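Local atomic coordinates of carboxylic ester hydrolase (Aspergillus niger, PDB entry 7K4O), a protein that probably hydrolyses ester bonds of gallic acid in tannins, acting as a secreted fungal serine esterase of the tannase family. Residues I412-D417 with Y458-A463; N474-Q479 with Q512-W517. All coordinates share one frame; numbering follows the deposited sequence.

Contact 1: residues I412-D417 with Y458-A463; sequences IHFHGD and YTVPGA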
ATOM      1  N   ILE A 412      -8.187  -6.518   7.064  1.00 21.27           N
ATOM      2  CA  ILE A 412      -7.549  -7.449   6.089  1.00 20.43           C
ATOM      3  C   ILE A 412      -6.375  -6.677   5.483  1.00 21.18           C
ATOM      4  O   ILE A 412      -6.590  -5.632   4.866  1.00 21.45           O
ATOM      5  CB  ILE A 412      -8.526  -7.935   4.995  1.00 21.88           C
ATOM      6  CG1 ILE A 412      -9.613  -8.814   5.587  1.00 22.68           C
ATOM      7  CG2 ILE A 412      -7.753  -8.616   3.885  1.00 24.54           C
ATOM      8  CD1 ILE A 412     -10.717  -9.136   4.624  1.00 26.83           C
ATOM      9  N   HIS A 413      -5.180  -7.163   5.736  1.00 21.46           N
ATOM     10  CA  HIS A 413      -3.919  -6.560   5.267  1.00 21.12           C
ATOM     11  C   HIS A 413      -3.245  -7.571   4.332  1.00 19.61           C
ATOM     12  O   HIS A 413      -3.073  -8.733   4.730  1.00 21.94           O
ATOM     13  CB  HIS A 413      -3.106  -6.244   6.509  1.00 21.89           C
ATOM     14  CG  HIS A 413      -1.769  -5.613   6.334  1.00 22.11           C
ATOM     15  ND1 HIS A 413      -1.014  -5.284   7.431  1.00 22.53           N
ATOM     16  CD2 HIS A 413      -1.036  -5.298   5.245  1.00 22.11           C
ATOM     17  CE1 HIS A 413       0.144  -4.766   7.011  1.00 21.87           C
ATOM     18  NE2 HIS A 413       0.169  -4.758   5.692  1.00 21.66           N
ATOM     19  N   PHE A 414      -2.838  -7.128   3.168  1.00 20.87           N
ATOM     20  CA  PHE A 414      -2.149  -8.035   2.211  1.00 22.06           C
ATOM     21  C   PHE A 414      -0.929  -7.350   1.624  1.00 22.28           C
ATOM     22  O   PHE A 414      -0.825  -6.124   1.597  1.00 22.49           O
ATOM     23  CB  PHE A 414      -3.097  -8.533   1.119  1.00 23.85           C
ATOM     24  CG  PHE A 414      -3.615  -7.474   0.202  1.00 23.51           C
ATOM     25  CD1 PHE A 414      -4.711  -6.700   0.574  1.00 22.31           C
ATOM     26  CD2 PHE A 414      -3.032  -7.266  -1.040  1.00 23.46           C
ATOM     27  CE1 PHE A 414      -5.137  -5.676  -0.249  1.00 23.29           C
ATOM     28  CE2 PHE A 414      -3.480  -6.260  -1.860  1.00 24.40           C
ATOM     29  CZ  PHE A 414      -4.557  -5.489  -1.474  1.00 23.11           C
ATOM     30  N   HIS A 415      -0.001  -8.161   1.113  1.00 23.39           N
ATOM     31  CA  HIS A 415       1.263  -7.649   0.559  1.00 23.10           C
ATOM     32  C   HIS A 415       1.836  -8.652  -0.456  1.00 23.29           C
ATOM     33  O   HIS A 415       1.947  -9.837  -0.099  1.00 23.64           O
ATOM     34  CB  HIS A 415       2.224  -7.354   1.717  1.00 23.90           C
ATOM     35  CG  HIS A 415       3.293  -6.386   1.379  1.00 22.76           C
ATOM     36  ND1 HIS A 415       3.671  -5.389   2.276  1.00 24.07           N
ATOM     37  CD2 HIS A 415       4.097  -6.249   0.281  1.00 25.31           C
ATOM     38  CE1 HIS A 415       4.639  -4.676   1.727  1.00 24.08           C
ATOM     39  NE2 HIS A 415       4.923  -5.160   0.501  1.00 23.38           N
ATOM     40  N   GLY A 416       2.230  -8.203  -1.628  1.00 24.75           N
ATOM     41  CA  GLY A 416       2.865  -9.095  -2.611  1.00 26.44           C
ATOM     42  C   GLY A 416       4.206  -9.624  -2.145  1.00 26.67           C
ATOM     43  O   GLY A 416       5.023  -8.857  -1.631  1.00 25.25           O
ATOM     44  N   ASP A 417       4.480 -10.912  -2.364  1.00 26.77           N
ATOM     45  CA  ASP A 417       5.763 -11.556  -1.985  1.00 29.05           C
ATOM     46  C   ASP A 417       6.901 -10.988  -2.837  1.00 26.53           C
ATOM     47  O   ASP A 417       8.041 -11.058  -2.339  1.00 29.84           O
ATOM     48  CB  ASP A 417       5.685 -13.090  -2.176  1.00 30.85           C
ATOM     49  CG  ASP A 417       5.312 -13.780  -0.887  1.00 34.26           C
ATOM     50  OD1 ASP A 417       6.179 -13.834  -0.015  1.00 37.77           O
ATOM     51  OD2 ASP A 417       4.159 -14.287  -0.785  1.00 36.58           O
ATOM     52  N   TYR A 458      -1.898 -11.334   5.076  1.00 23.43           N
ATOM     53  CA  TYR A 458      -1.742 -12.354   4.019  1.00 24.51           C
ATOM     54  C   TYR A 458      -0.686 -11.891   3.026  1.00 24.25           C
ATOM     55  O   TYR A 458      -0.803 -10.787   2.485  1.00 24.81           O
ATOM     56  CB  TYR A 458      -3.075 -12.617   3.303  1.00 24.49           C
ATOM     57  CG  TYR A 458      -4.246 -12.913   4.195  1.00 24.83           C
ATOM     58  CD1 TYR A 458      -4.977 -11.866   4.726  1.00 24.88           C
ATOM     59  CD2 TYR A 458      -4.676 -14.210   4.464  1.00 26.84           C
ATOM     60  CE1 TYR A 458      -6.082 -12.074   5.526  1.00 24.76           C
ATOM     61  CE2 TYR A 458      -5.788 -14.424   5.266  1.00 27.25           C
ATOM     62  CZ  TYR A 458      -6.502 -13.362   5.789  1.00 28.34           C
ATOM     63  OH  TYR A 458      -7.609 -13.522   6.609  1.00 29.47           O
ATOM     64  N   THR A 459       0.320 -12.716   2.729  1.00 25.44           N
ATOM     65  CA  THR A 459       1.205 -12.402   1.590  1.00 24.22           C
ATOM     66  C   THR A 459       0.655 -13.015   0.311  1.00 24.83           C
ATOM     67  O   THR A 459      -0.122 -14.024   0.373  1.00 25.55           O
ATOM     68  CB  THR A 459       2.678 -12.771   1.859  1.00 27.67           C
ATOM     69  OG1 THR A 459       2.888 -14.184   1.765  1.00 28.79           O
ATOM     70  CG2 THR A 459       3.163 -12.257   3.207  1.00 27.41           C
ATOM     71  N   VAL A 460       0.983 -12.413  -0.816  1.00 25.94           N
ATOM     72  CA  VAL A 460       0.418 -12.850  -2.122  1.00 25.15           C
ATOM     73  C   VAL A 460       1.565 -13.439  -2.947  1.00 27.97           C
ATOM     74  O   VAL A 460       2.413 -12.693  -3.476  1.00 28.03           O
ATOM     75  CB  VAL A 460      -0.282 -11.708  -2.862  1.00 24.99           C
ATOM     76  CG1 VAL A 460      -1.022 -12.235  -4.083  1.00 27.17           C
ATOM     77  CG2 VAL A 460      -1.232 -10.953  -1.915  1.00 27.15           C
ATOM     78  N   PRO A 461       1.561 -14.777  -3.157  1.00 27.90           N
ATOM     79  CA  PRO A 461       2.608 -15.428  -3.954  1.00 29.40           C
ATOM     80  C   PRO A 461       2.848 -14.788  -5.306  1.00 26.13           C
ATOM     81  O   PRO A 461       1.929 -14.531  -6.071  1.00 29.99           O
ATOM     82  CB  PRO A 461       2.082 -16.867  -4.151  1.00 30.70           C
ATOM     83  CG  PRO A 461       1.257 -17.114  -2.933  1.00 31.28           C
ATOM     84  CD  PRO A 461       0.619 -15.759  -2.607  1.00 27.87           C
ATOM     85  N   GLY A 462       4.131 -14.489  -5.562  1.00 28.30           N
ATOM     86  CA  GLY A 462       4.608 -13.928  -6.840  1.00 29.17           C
ATOM     87  C   GLY A 462       4.170 -12.515  -7.187  1.00 28.32           C
ATOM     88  O   GLY A 462       4.633 -11.980  -8.177  1.00 28.49           O
ATOM     89  N   ALA A 463       3.264 -11.879  -6.435  1.00 26.77           N
ATOM     90  CA  ALA A 463       2.706 -10.572  -6.807  1.00 25.64           C
ATOM     91  C   ALA A 463       3.747  -9.448  -6.633  1.00 24.08           C
ATOM     92  O   ALA A 463       4.691  -9.561  -5.798  1.00 27.10           O
ATOM     93  CB  ALA A 463       1.472 -10.287  -5.974  1.00 28.24           C
TER
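In the alpha/beta-hydrolase fold of this enzyme, strands 410-416 and 455-460 are the last two parallel strands at one end of the mixed central sheet, joined by a largely helical crossover. Their short axes approach to 4.4 Å, with their N-to-C directions 28° apart. Backbone bonds alternate as parallel pairing demands: Y458 N gives to H413 O at 2.9 Å, Y458 O receives H415 N at 3.1 Å, and H415 O receives V460 N at 2.8 Å. The first lies nearly along the C=O axis of H413, whereas V460 N stands well above the carbonyl plane of H415, off the lone pairs. At the end of strand 455-460, V460 O accepts two donors, D417 N and, closing the type II turn V460-A463, A463 N. The bond from D417 N is almost straight, 173° at the hydrogen.

One face carries F414, Y458 and V460. F414 CG takes the crowded position between the backbone N and carbonyl carbon (chi1 65°), and its ring runs alongside V460, with CD2 4.2 Å from V460 CG2. Farther back, I412 CG2 meets Y458 CE1 obliquely, while helix 481-491 packs on I412 and F414. The other face carries H415 and T459. Both ring nitrogens of H415 are bonded, ND1 to S427 OG and NE2 to I422 O, which fixes its rotation. H415 also touches the Ser-His-Asp group S186, H465 and D419, probably the catalytic triad, so the strand end lies beside the likely active site. T459 OG1, which also bonds R520 NH2, donates to D417 OD2 at 2.9 Å, arriving from above the carboxylate plane.

Contact 2: residues N474-Q479 with Q512-W517; sequences NGPFPQ and QQLCAW. With MAN (alpha-D-mannopyranose), chain B.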
ATOM      1  N   ASN A 474       1.172 -16.938 -13.228  1.00 32.39           N
ATOM      2  CA  ASN A 474       0.318 -17.990 -12.621  1.00 36.11           C
ATOM      3  C   ASN A 474      -0.037 -17.624 -11.170  1.00 34.70           C
ATOM      4  O   ASN A 474      -0.755 -18.403 -10.508  1.00 32.87           O
ATOM      5  CB  ASN A 474       0.999 -19.350 -12.675  1.00 37.65           C
ATOM      6  CG  ASN A 474       1.101 -19.867 -14.102  1.00 40.14           C
ATOM      7  OD1 ASN A 474       0.320 -19.503 -14.976  1.00 38.68           O
ATOM      8  ND2 ASN A 474       2.074 -20.721 -14.336  1.00 41.05           N
ATOM      9  N   GLY A 475       0.531 -16.535 -10.651  1.00 33.92           N
ATOM     10  CA  GLY A 475       0.320 -16.182  -9.235  1.00 34.66           C
ATOM     11  C   GLY A 475      -1.102 -15.651  -9.062  1.00 27.67           C
ATOM     12  O   GLY A 475      -1.676 -15.094  -9.991  1.00 30.85           O
ATOM     13  N   PRO A 476      -1.649 -15.796  -7.856  1.00 26.33           N
ATOM     14  CA  PRO A 476      -3.004 -15.350  -7.555  1.00 28.54           C
ATOM     15  C   PRO A 476      -3.009 -13.887  -7.109  1.00 31.22           C
ATOM     16  O   PRO A 476      -1.956 -13.290  -6.924  1.00 30.17           O
ATOM     17  CB  PRO A 476      -3.374 -16.238  -6.374  1.00 28.90           C
ATOM     18  CG  PRO A 476      -2.080 -16.351  -5.618  1.00 29.18           C
ATOM     19  CD  PRO A 476      -1.015 -16.411  -6.692  1.00 28.93           C
ATOM     20  N   PHE A 477      -4.201 -13.315  -6.957  1.00 27.04           N
ATOM     21  CA  PHE A 477      -4.316 -11.923  -6.475  1.00 27.14           C
ATOM     22  C   PHE A 477      -5.648 -11.807  -5.773  1.00 27.77           C
ATOM     23  O   PHE A 477      -6.632 -12.352  -6.270  1.00 27.74           O
ATOM     24  CB  PHE A 477      -4.208 -10.931  -7.623  1.00 27.52           C
ATOM     25  CG  PHE A 477      -3.880  -9.540  -7.153  1.00 27.65           C
ATOM     26  CD1 PHE A 477      -2.577  -9.184  -6.824  1.00 28.70           C
ATOM     27  CD2 PHE A 477      -4.893  -8.617  -7.002  1.00 27.62           C
ATOM     28  CE1 PHE A 477      -2.314  -7.913  -6.319  1.00 28.53           C
ATOM     29  CE2 PHE A 477      -4.624  -7.348  -6.516  1.00 29.47           C
ATOM     30  CZ  PHE A 477      -3.337  -7.006  -6.169  1.00 29.76           C
ATOM     31  N   PRO A 478      -5.721 -11.106  -4.615  1.00 25.81           N
ATOM     32  CA  PRO A 478      -6.996 -11.002  -3.888  1.00 24.77           C
ATOM     33  C   PRO A 478      -7.872  -9.935  -4.530  1.00 26.42           C
ATOM     34  O   PRO A 478      -7.755  -8.753  -4.260  1.00 27.50           O
ATOM     35  CB  PRO A 478      -6.550 -10.703  -2.459  1.00 25.22           C
ATOM     36  CG  PRO A 478      -5.268  -9.870  -2.662  1.00 26.30           C
ATOM     37  CD  PRO A 478      -4.595 -10.483  -3.892  1.00 25.77           C
ATOM     38  N   GLN A 479      -8.767 -10.360  -5.416  1.00 25.61           N
ATOM     39  CA  GLN A 479      -9.630  -9.469  -6.201  1.00 24.11           C
ATOM     40  C   GLN A 479     -10.986  -9.269  -5.515  1.00 23.69           C
ATOM     41  O   GLN A 479     -11.767  -8.445  -5.969  1.00 24.00           O
ATOM     42  CB  GLN A 479      -9.804 -10.055  -7.606  1.00 26.23           C
ATOM     43  CG  GLN A 479     -10.571  -9.146  -8.568  1.00 26.86           C
ATOM     44  CD  GLN A 479     -10.651  -9.762  -9.974  1.00 28.38           C
ATOM     45  OE1 GLN A 479     -11.002 -10.945 -10.103  1.00 27.57           O
ATOM     46  NE2 GLN A 479     -10.430  -8.951 -11.000  1.00 26.69           N
ATOM     47  N   GLN A 512      -7.692 -19.501  -5.849  1.00 30.03           N
ATOM     48  CA  GLN A 512      -6.674 -19.915  -4.858  1.00 30.76           C
ATOM     49  C   GLN A 512      -6.979 -19.259  -3.515  1.00 30.43           C
ATOM     50  O   GLN A 512      -7.779 -18.309  -3.462  1.00 33.85           O
ATOM     51  CB  GLN A 512      -5.270 -19.508  -5.302  1.00 36.12           C
ATOM     52  CG  GLN A 512      -4.671 -20.497  -6.296  1.00 45.98           C
ATOM     53  CD  GLN A 512      -3.198 -20.257  -6.558  1.00 43.53           C
ATOM     54  OE1 GLN A 512      -2.429 -19.871  -5.682  1.00 40.49           O
ATOM     55  NE2 GLN A 512      -2.818 -20.472  -7.804  1.00 50.21           N
ATOM     56  N   GLN A 513      -6.438 -19.848  -2.479  1.00 27.50           N
ATOM     57  CA  GLN A 513      -6.567 -19.346  -1.114  1.00 30.41           C
ATOM     58  C   GLN A 513      -5.198 -18.847  -0.639  1.00 29.97           C
ATOM     59  O   GLN A 513      -4.184 -19.491  -0.938  1.00 31.68           O
ATOM     60  CB  GLN A 513      -7.152 -20.419  -0.229  1.00 28.28           C
ATOM     61  CG  GLN A 513      -8.589 -20.827  -0.628  1.00 28.94           C
ATOM     62  CD  GLN A 513      -9.533 -19.642  -0.599  1.00 27.72           C
ATOM     63  OE1 GLN A 513      -9.560 -18.919   0.384  1.00 28.60           O
ATOM     64  NE2 GLN A 513     -10.329 -19.471  -1.648  1.00 26.80           N
ATOM     65  N   LEU A 514      -5.201 -17.804   0.198  1.00 27.75           N
ATOM     66  CA  LEU A 514      -3.942 -17.275   0.822  1.00 25.23           C
ATOM     67  C   LEU A 514      -3.933 -17.545   2.306  1.00 25.21           C
ATOM     68  O   LEU A 514      -4.923 -17.272   3.022  1.00 27.02           O
ATOM     69  CB  LEU A 514      -3.823 -15.783   0.513  1.00 25.44           C
ATOM     70  CG  LEU A 514      -3.990 -15.311  -0.911  1.00 28.41           C
ATOM     71  CD1 LEU A 514      -3.921 -13.781  -0.974  1.00 30.59           C
ATOM     72  CD2 LEU A 514      -2.931 -15.900  -1.826  1.00 30.15           C
ATOM     73  N   CYS A 515      -2.842 -18.146   2.800  1.00 24.15           N
ATOM     74  CA  CYS A 515      -2.609 -18.438   4.228  1.00 26.36           C
ATOM     75  C   CYS A 515      -2.481 -17.132   5.029  1.00 25.25           C
ATOM     76  O   CYS A 515      -1.895 -16.155   4.505  1.00 27.20           O
ATOM     77  CB  CYS A 515      -1.331 -19.260   4.427  1.00 32.00           C
ATOM     78  SG  CYS A 515      -1.453 -20.891   3.631  0.91 34.51           S
ATOM     79  N   ALA A 516      -3.043 -17.130   6.219  1.00 26.28           N
ATOM     80  CA  ALA A 516      -2.975 -16.032   7.198  1.00 25.25           C
ATOM     81  C   ALA A 516      -1.701 -16.197   7.998  1.00 24.60           C
ATOM     82  O   ALA A 516      -1.471 -17.266   8.596  1.00 25.81           O
ATOM     83  CB  ALA A 516      -4.156 -16.042   8.127  1.00 26.58           C
ATOM     84  N   TRP A 517      -0.908 -15.138   8.026  1.00 24.13           N
ATOM     85  CA  TRP A 517       0.266 -15.029   8.916  1.00 26.18           C
ATOM     86  C   TRP A 517      -0.141 -15.457  10.304  1.00 24.37           C
ATOM     87  O   TRP A 517      -1.205 -15.090  10.790  1.00 25.43           O
ATOM     88  CB  TRP A 517       0.781 -13.565   8.910  1.00 24.86           C
ATOM     89  CG  TRP A 517       2.008 -13.375   9.743  1.00 23.79           C
ATOM     90  CD1 TRP A 517       2.083 -12.919  11.016  1.00 24.58           C
ATOM     91  CD2 TRP A 517       3.346 -13.777   9.380  1.00 24.18           C
ATOM     92  NE1 TRP A 517       3.381 -12.990  11.467  1.00 24.49           N
ATOM     93  CE2 TRP A 517       4.161 -13.534  10.492  1.00 23.92           C
ATOM     94  CE3 TRP A 517       3.899 -14.390   8.249  1.00 25.06           C
ATOM     95  CZ2 TRP A 517       5.520 -13.855  10.503  1.00 25.79           C
ATOM     96  CZ3 TRP A 517       5.257 -14.667   8.240  1.00 25.91           C
ATOM     97  CH2 TRP A 517       6.032 -14.429   9.367  1.00 25.95           C
TER
HETATM   98  C1  MAN B   6     -15.571 -13.473 -13.479  1.00 45.91           C
HETATM   99  C2  MAN B   6     -15.410 -12.025 -12.931  0.89 42.74           C
HETATM  100  C3  MAN B   6     -13.917 -11.708 -12.947  0.57 39.21           C
HETATM  101  C4  MAN B   6     -13.116 -12.649 -12.051  0.85 37.91           C
HETATM  102  C5  MAN B   6     -13.448 -14.104 -12.435  1.00 40.84           C
HETATM  103  C6  MAN B   6     -13.019 -15.133 -11.437  1.00 37.79           C
HETATM  104  O2  MAN B   6     -15.891 -11.940 -11.583  0.92 36.25           O
HETATM  105  O3  MAN B   6     -13.864 -10.333 -12.586  0.91 35.57           O
HETATM  106  O4  MAN B   6     -11.719 -12.414 -12.245  0.85 31.84           O
HETATM  107  O5  MAN B   6     -14.867 -14.337 -12.582  0.96 44.15           O
HETATM  108  O6  MAN B   6     -13.240 -16.540 -11.974  0.91 36.98           O
HETATM  109  O   HOH W   1      -0.131 -20.198  -8.463  1.00 57.63           O
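P476 points its CB and CG at two side chains of strand 511-514, Q512 and L514, while its own segment, 474-479, makes no direct hydrogen bond to 512-517. The Q512 chain crosses the proline at about a right angle. Its CG is anti to the carbonyl carbon (chi1 -82°) and the chain stays extended beyond CG, which brings the amide up against the ring: OE1 lies 3.5 Å from P476 CG, and Q512 CB is 3.9 Å from P476 CB. L514 approaches obliquely. With chi1 -50° and chi2 176°, its two methyls divide between two prolines: CD2 meets P476 CG at 3.9 Å, and CD1 faces P478 CB at 4.3 Å. F477, between these prolines, turns away from the other segment, and P478 CD sits over one face of its ring, offset toward the rim.

The polar link is indirect. Q512 NE2 and N474 O are 4.0 Å apart, and a water bridges them, accepting from NE2 and donating to the carbonyl, each at 2.8 Å. At the far end of 474-479, Q479 reaches an N-linked glycan: mannose O4 donates to OE1 at 2.7 Å, while Q479 NE2 bonds S47 O.

The short, weakly bonded strand 476-477 and strand 511-514 lie on either side of strand 498-502 in a small antiparallel sheet, and the CA atoms of P476 and Q512 come within 6.4 Å without pairing. A500 of that central strand touches both P476 and L514, and V460 of strand 455-460 packs against P478 and L514.

Overall arrangement
The two contacts follow one another along the chain, their centres about 7 Å apart, and meet directly: V460 CG1 lies 3.2 Å from P476 O, and Y458 CD2 lies 3.4 Å from L514 O. The centre of contact 1 is about 11 Å from the centre of the chain. The centre of contact 2 is about 16 Å from the centre of the chain. Contact 1, the deeper, buries 473 Å² against 205 Å². It joins adjacent strands of the central sheet through main-chain bonds, whereas contact 2 links the weakly bonded strand 476-477 to strand 511-514 by proline and leucine packing and a bridging water. Strand 455-460 thus edges the central sheet while V460 and Y458 pack on the smaller one, and Q479, just past strand 476-477, reaches the glycan.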